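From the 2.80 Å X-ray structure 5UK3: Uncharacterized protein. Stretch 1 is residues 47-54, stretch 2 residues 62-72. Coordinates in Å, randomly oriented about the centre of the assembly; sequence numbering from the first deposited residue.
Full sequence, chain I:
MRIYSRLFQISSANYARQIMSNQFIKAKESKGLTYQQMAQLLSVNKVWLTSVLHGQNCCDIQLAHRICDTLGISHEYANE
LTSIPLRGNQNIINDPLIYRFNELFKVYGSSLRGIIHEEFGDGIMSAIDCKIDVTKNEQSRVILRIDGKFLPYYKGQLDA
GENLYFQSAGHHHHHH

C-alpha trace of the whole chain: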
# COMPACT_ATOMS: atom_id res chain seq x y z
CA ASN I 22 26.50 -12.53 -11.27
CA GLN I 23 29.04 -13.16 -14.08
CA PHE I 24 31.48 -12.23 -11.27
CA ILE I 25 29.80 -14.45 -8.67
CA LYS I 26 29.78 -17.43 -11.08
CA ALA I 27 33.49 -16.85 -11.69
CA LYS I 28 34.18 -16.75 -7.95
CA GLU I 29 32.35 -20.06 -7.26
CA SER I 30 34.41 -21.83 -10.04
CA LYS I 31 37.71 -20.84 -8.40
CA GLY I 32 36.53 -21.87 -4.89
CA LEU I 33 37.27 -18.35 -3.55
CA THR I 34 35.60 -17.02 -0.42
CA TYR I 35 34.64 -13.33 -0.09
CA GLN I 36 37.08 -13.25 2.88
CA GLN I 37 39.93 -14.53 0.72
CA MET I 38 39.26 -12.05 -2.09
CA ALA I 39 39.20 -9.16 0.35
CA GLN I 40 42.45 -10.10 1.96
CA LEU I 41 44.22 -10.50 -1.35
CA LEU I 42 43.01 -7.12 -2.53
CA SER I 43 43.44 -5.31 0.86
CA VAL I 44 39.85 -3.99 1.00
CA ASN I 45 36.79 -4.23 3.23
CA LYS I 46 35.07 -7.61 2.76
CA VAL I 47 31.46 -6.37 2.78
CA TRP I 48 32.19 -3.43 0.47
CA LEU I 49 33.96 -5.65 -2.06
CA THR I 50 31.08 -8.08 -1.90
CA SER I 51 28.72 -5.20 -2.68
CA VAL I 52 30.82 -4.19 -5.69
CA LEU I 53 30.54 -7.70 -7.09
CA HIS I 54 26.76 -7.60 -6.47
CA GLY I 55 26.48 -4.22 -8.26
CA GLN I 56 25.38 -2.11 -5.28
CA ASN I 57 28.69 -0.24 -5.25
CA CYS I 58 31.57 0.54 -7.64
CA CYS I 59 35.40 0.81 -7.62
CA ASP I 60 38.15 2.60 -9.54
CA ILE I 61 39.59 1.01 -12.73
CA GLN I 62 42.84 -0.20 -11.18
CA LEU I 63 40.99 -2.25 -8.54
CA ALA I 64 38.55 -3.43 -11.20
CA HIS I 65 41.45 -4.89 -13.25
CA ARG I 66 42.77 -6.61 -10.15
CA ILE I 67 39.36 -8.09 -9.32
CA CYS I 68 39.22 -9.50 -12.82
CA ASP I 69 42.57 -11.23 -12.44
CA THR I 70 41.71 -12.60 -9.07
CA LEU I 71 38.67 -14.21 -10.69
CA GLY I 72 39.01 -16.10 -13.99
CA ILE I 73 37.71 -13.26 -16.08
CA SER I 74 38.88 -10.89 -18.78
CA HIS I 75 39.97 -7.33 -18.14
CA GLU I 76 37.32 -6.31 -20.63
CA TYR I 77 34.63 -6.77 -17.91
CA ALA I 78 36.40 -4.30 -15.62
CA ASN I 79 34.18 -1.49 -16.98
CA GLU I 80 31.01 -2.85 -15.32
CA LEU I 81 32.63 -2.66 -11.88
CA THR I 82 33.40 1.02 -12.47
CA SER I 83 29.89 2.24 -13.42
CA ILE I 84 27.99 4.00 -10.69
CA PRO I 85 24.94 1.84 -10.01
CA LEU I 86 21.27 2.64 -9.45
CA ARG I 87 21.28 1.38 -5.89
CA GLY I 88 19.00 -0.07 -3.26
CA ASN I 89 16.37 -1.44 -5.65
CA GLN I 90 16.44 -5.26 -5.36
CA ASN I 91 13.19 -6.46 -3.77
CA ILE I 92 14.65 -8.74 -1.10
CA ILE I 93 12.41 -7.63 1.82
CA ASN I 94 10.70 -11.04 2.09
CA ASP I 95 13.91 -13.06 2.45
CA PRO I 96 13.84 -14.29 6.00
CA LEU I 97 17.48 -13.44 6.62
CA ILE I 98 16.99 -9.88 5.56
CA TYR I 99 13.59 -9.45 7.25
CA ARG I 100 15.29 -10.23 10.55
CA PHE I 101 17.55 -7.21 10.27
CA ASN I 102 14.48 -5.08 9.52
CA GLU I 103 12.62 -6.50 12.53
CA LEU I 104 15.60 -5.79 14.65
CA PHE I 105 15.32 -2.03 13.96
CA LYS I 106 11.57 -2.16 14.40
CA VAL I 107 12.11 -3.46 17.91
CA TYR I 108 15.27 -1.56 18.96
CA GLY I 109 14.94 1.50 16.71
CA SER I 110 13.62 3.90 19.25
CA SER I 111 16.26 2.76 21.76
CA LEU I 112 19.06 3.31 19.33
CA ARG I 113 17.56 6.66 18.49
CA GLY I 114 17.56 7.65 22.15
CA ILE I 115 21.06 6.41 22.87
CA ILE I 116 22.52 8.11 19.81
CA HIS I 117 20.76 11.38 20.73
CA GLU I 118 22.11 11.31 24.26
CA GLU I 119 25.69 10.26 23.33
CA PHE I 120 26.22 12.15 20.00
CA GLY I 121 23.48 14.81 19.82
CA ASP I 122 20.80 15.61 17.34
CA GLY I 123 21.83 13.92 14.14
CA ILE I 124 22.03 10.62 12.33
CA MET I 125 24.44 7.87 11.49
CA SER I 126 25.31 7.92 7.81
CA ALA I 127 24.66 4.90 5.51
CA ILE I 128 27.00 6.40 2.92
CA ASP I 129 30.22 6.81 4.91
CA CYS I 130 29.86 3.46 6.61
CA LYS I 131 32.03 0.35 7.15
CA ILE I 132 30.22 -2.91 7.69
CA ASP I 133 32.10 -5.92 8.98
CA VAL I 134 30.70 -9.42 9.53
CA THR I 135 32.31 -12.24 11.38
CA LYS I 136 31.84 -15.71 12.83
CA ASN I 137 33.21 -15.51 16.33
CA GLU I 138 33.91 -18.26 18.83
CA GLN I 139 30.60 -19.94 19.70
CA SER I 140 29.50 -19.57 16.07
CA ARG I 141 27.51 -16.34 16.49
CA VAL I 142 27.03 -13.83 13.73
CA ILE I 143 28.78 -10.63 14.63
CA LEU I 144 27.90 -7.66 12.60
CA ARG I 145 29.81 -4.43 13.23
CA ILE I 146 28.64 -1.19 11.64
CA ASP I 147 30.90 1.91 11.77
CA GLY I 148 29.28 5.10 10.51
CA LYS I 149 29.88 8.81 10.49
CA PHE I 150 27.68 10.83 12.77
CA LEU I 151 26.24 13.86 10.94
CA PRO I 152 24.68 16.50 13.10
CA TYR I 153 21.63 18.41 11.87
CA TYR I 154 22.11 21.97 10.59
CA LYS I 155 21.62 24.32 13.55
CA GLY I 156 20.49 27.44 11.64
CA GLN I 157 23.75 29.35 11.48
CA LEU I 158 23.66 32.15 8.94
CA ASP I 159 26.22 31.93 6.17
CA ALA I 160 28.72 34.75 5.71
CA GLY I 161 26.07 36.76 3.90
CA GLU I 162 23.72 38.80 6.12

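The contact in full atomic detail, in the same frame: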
# COMPACT_ATOMS: atom_id res chain seq x y z
N VAL I 47 32.86 -6.61 3.08
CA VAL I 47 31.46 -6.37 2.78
C VAL I 47 31.36 -5.42 1.62
O VAL I 47 30.50 -5.59 0.75
CB VAL I 47 30.70 -5.80 3.98
CG1 VAL I 47 29.31 -5.33 3.61
CG2 VAL I 47 30.57 -6.85 5.08
N TRP I 48 32.23 -4.41 1.58
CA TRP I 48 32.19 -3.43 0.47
C TRP I 48 32.49 -4.14 -0.85
O TRP I 48 31.77 -3.93 -1.84
CB TRP I 48 33.20 -2.33 0.69
CG TRP I 48 33.38 -1.43 -0.44
CD1 TRP I 48 32.62 -0.36 -0.72
CD2 TRP I 48 34.40 -1.47 -1.43
NE1 TRP I 48 33.08 0.27 -1.85
CE2 TRP I 48 34.19 -0.39 -2.30
CE3 TRP I 48 35.47 -2.31 -1.67
CZ2 TRP I 48 35.00 -0.13 -3.39
CZ3 TRP I 48 36.28 -2.07 -2.74
CH2 TRP I 48 36.03 -0.99 -3.61
N LEU I 49 33.55 -4.95 -0.86
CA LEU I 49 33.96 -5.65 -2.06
C LEU I 49 32.80 -6.53 -2.52
O LEU I 49 32.46 -6.56 -3.71
CB LEU I 49 35.18 -6.50 -1.79
CG LEU I 49 35.66 -7.42 -2.89
CD1 LEU I 49 36.16 -6.60 -4.08
CD2 LEU I 49 36.73 -8.41 -2.39
N THR I 50 32.20 -7.24 -1.58
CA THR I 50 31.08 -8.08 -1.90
C THR I 50 30.02 -7.23 -2.63
O THR I 50 29.48 -7.65 -3.63
CB THR I 50 30.53 -8.79 -0.65
OG1 THR I 50 31.59 -9.55 -0.03
CG2 THR I 50 29.41 -9.73 -0.99
N SER I 51 29.73 -6.04 -2.10
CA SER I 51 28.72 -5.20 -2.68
C SER I 51 29.09 -4.70 -4.08
O SER I 51 28.21 -4.47 -4.90
CB SER I 51 28.38 -4.02 -1.79
OG SER I 51 29.37 -3.02 -1.88
N VAL I 52 30.38 -4.54 -4.35
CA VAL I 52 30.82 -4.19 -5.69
C VAL I 52 30.47 -5.32 -6.65
O VAL I 52 29.99 -5.09 -7.76
CB VAL I 52 32.34 -3.90 -5.74
CG1 VAL I 52 32.84 -3.87 -7.17
CG2 VAL I 52 32.67 -2.60 -5.06
N LEU I 53 30.81 -6.54 -6.26
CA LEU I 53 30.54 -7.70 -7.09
C LEU I 53 29.03 -7.87 -7.30
O LEU I 53 28.62 -8.30 -8.36
CB LEU I 53 31.12 -8.97 -6.49
CG LEU I 53 32.61 -9.02 -6.27
CD1 LEU I 53 32.95 -10.30 -5.52
CD2 LEU I 53 33.36 -8.95 -7.56
N HIS I 54 28.21 -7.52 -6.32
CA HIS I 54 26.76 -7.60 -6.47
C HIS I 54 26.15 -6.39 -7.21
O HIS I 54 24.93 -6.39 -7.42
CB HIS I 54 26.07 -7.78 -5.13
CG HIS I 54 26.22 -9.13 -4.57
ND1 HIS I 54 27.44 -9.67 -4.24
CD2 HIS I 54 25.31 -10.07 -4.27
CE1 HIS I 54 27.28 -10.89 -3.76
NE2 HIS I 54 25.99 -11.16 -3.76
N GLN I 62 41.71 0.62 -11.60
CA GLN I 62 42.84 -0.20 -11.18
C GLN I 62 42.42 -1.36 -10.25
O GLN I 62 42.87 -2.49 -10.44
CB GLN I 62 43.96 0.65 -10.66
CG GLN I 62 43.93 0.97 -9.16
CD GLN I 62 45.13 1.82 -8.73
OE1 GLN I 62 46.20 1.74 -9.35
NE2 GLN I 62 44.94 2.65 -7.69
N LEU I 63 41.52 -1.13 -9.31
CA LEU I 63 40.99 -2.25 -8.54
C LEU I 63 40.16 -3.18 -9.41
O LEU I 63 40.18 -4.41 -9.25
CB LEU I 63 40.14 -1.77 -7.35
CG LEU I 63 39.84 -2.88 -6.32
CD1 LEU I 63 41.05 -3.15 -5.48
CD2 LEU I 63 38.66 -2.52 -5.44
N ALA I 64 39.37 -2.61 -10.30
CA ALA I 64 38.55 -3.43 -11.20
C ALA I 64 39.41 -4.43 -11.97
O ALA I 64 39.01 -5.60 -12.09
CB ALA I 64 37.76 -2.54 -12.14
N HIS I 65 40.55 -3.98 -12.52
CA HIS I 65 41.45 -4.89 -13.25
C HIS I 65 41.94 -6.01 -12.34
O HIS I 65 41.91 -7.17 -12.69
CB HIS I 65 42.66 -4.18 -13.87
CG HIS I 65 42.36 -3.38 -15.10
ND1 HIS I 65 41.65 -3.90 -16.17
CD2 HIS I 65 42.73 -2.13 -15.46
CE1 HIS I 65 41.55 -2.98 -17.12
NE2 HIS I 65 42.20 -1.90 -16.71
N ARG I 66 42.33 -5.64 -11.15
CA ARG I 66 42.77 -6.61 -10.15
C ARG I 66 41.71 -7.63 -9.73
O ARG I 66 42.03 -8.79 -9.54
CB ARG I 66 43.29 -5.90 -8.90
CG ARG I 66 44.75 -5.67 -8.91
CD ARG I 66 45.16 -5.15 -7.63
NE ARG I 66 45.59 -6.16 -6.69
CZ ARG I 66 45.89 -5.87 -5.44
NH1 ARG I 66 46.24 -6.84 -4.62
NH2 ARG I 66 45.87 -4.59 -5.02
N ILE I 67 40.47 -7.17 -9.57
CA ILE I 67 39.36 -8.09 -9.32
C ILE I 67 39.26 -9.11 -10.46
O ILE I 67 39.13 -10.30 -10.24
CB ILE I 67 38.01 -7.33 -9.12
CG1 ILE I 67 38.01 -6.64 -7.77
CG2 ILE I 67 36.81 -8.27 -9.18
CD1 ILE I 67 36.99 -5.53 -7.64
N CYS I 68 39.31 -8.62 -11.69
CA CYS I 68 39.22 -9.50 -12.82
C CYS I 68 40.29 -10.59 -12.83
O CYS I 68 40.05 -11.70 -13.22
CB CYS I 68 39.25 -8.67 -14.11
SG CYS I 68 37.77 -7.63 -14.32
N ASP I 69 41.51 -10.25 -12.50
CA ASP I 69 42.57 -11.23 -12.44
C ASP I 69 42.40 -12.24 -11.35
O ASP I 69 42.84 -13.37 -11.48
CB ASP I 69 43.84 -10.43 -12.06
CG ASP I 69 44.52 -9.76 -13.23
OD1 ASP I 69 43.93 -9.84 -14.34
OD2 ASP I 69 45.59 -9.07 -13.00
N THR I 70 41.91 -11.76 -10.22
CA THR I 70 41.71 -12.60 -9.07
C THR I 70 40.68 -13.69 -9.41
O THR I 70 40.90 -14.87 -9.08
CB THR I 70 41.22 -11.76 -7.91
OG1 THR I 70 42.19 -10.73 -7.66
CG2 THR I 70 41.03 -12.61 -6.67
N LEU I 71 39.63 -13.29 -10.09
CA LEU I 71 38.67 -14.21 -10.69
C LEU I 71 39.22 -14.69 -12.03
O LEU I 71 40.30 -14.26 -12.52
CB LEU I 71 37.37 -13.49 -10.90
CG LEU I 71 36.75 -12.86 -9.63
CD1 LEU I 71 35.57 -11.96 -9.96
CD2 LEU I 71 36.30 -13.92 -8.64
N GLY I 72 38.53 -15.62 -12.66
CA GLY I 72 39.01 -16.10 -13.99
C GLY I 72 39.02 -15.09 -15.11
O GLY I 72 39.73 -15.27 -16.08

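What holds the two helices together? The contact is made entirely of apolar side chains; no hydrogen bond passes between the stretches. The helices cross nearly at right angles, 83° between their N-to-C directions, and their axes come no closer than 12.5 Å. At that separation the backbones stay well apart, with even the CA atoms of Leu-53 and Ile-67 9.1 Å from each other, so side chains must fill the gap. The surface buried is modest, 210 Å² over both sides.

Which residue lies at the heart of the apolar packing? Ile-67 does: it gives up the largest area, 54 Å², and meets three residues of the other helix. Its CD1 lies 3.8 Å from CD1 of Leu-49 and, more loosely, 4.5 Å from CG1 of Val-52, while its CG2 lies 3.9 Å from CD2 of Leu-53. Thus the two ends of the branched side chain are both used, CD1 against Leu-49 and Val-52, CG2 against Leu-53. Leu-49, Val-52 and Leu-53 fall on one face of their helix, as their spacings of three and four residues allow. Val-52 and Leu-53 direct their CA-to-CB bonds toward the other stretch; that of Leu-49 points sideways, and the side chain, with chi1 in t and chi2 in p, still brings its end close.

How does the packing extend beyond Ile-67? Leu-63 and Leu-71, four residues before and after it, each meet a different residue. Leu-63 CD2 sits 3.6 Å from CH2 of Trp-48, the shortest contact across the stretches. It approaches the edge of the indole, near the ring plane, so this is edge packing against a methyl group. Trp-48 also starts sideways, and its long side chain carries the six-membered ring to Leu-63. At the other end, Leu-71 CD1 lies 4.4 Å from CD2 of Leu-53, a looser contact made just where the second stretch has left helical phi/psi.

Where do the polar groups go, if none bridges the stretches? Several bond within their own stretch. Ser-51 OG donates to Trp-48 O (2.6 Å), and Thr-70 OG1 donates to Arg-66 O (2.7 Å), each bonding a carbonyl three or four residues earlier. In the first stretch, His-54 ND1 donates to Thr-50 O at 2.9 Å, and the same carbonyl oxygen, Thr-50 O, accepts His-54 N at 3.0 Å. All three side chains lie clear of the other stretch and take no part in the apolar contact; Ser-51 OG is also bonded elsewhere in the structure.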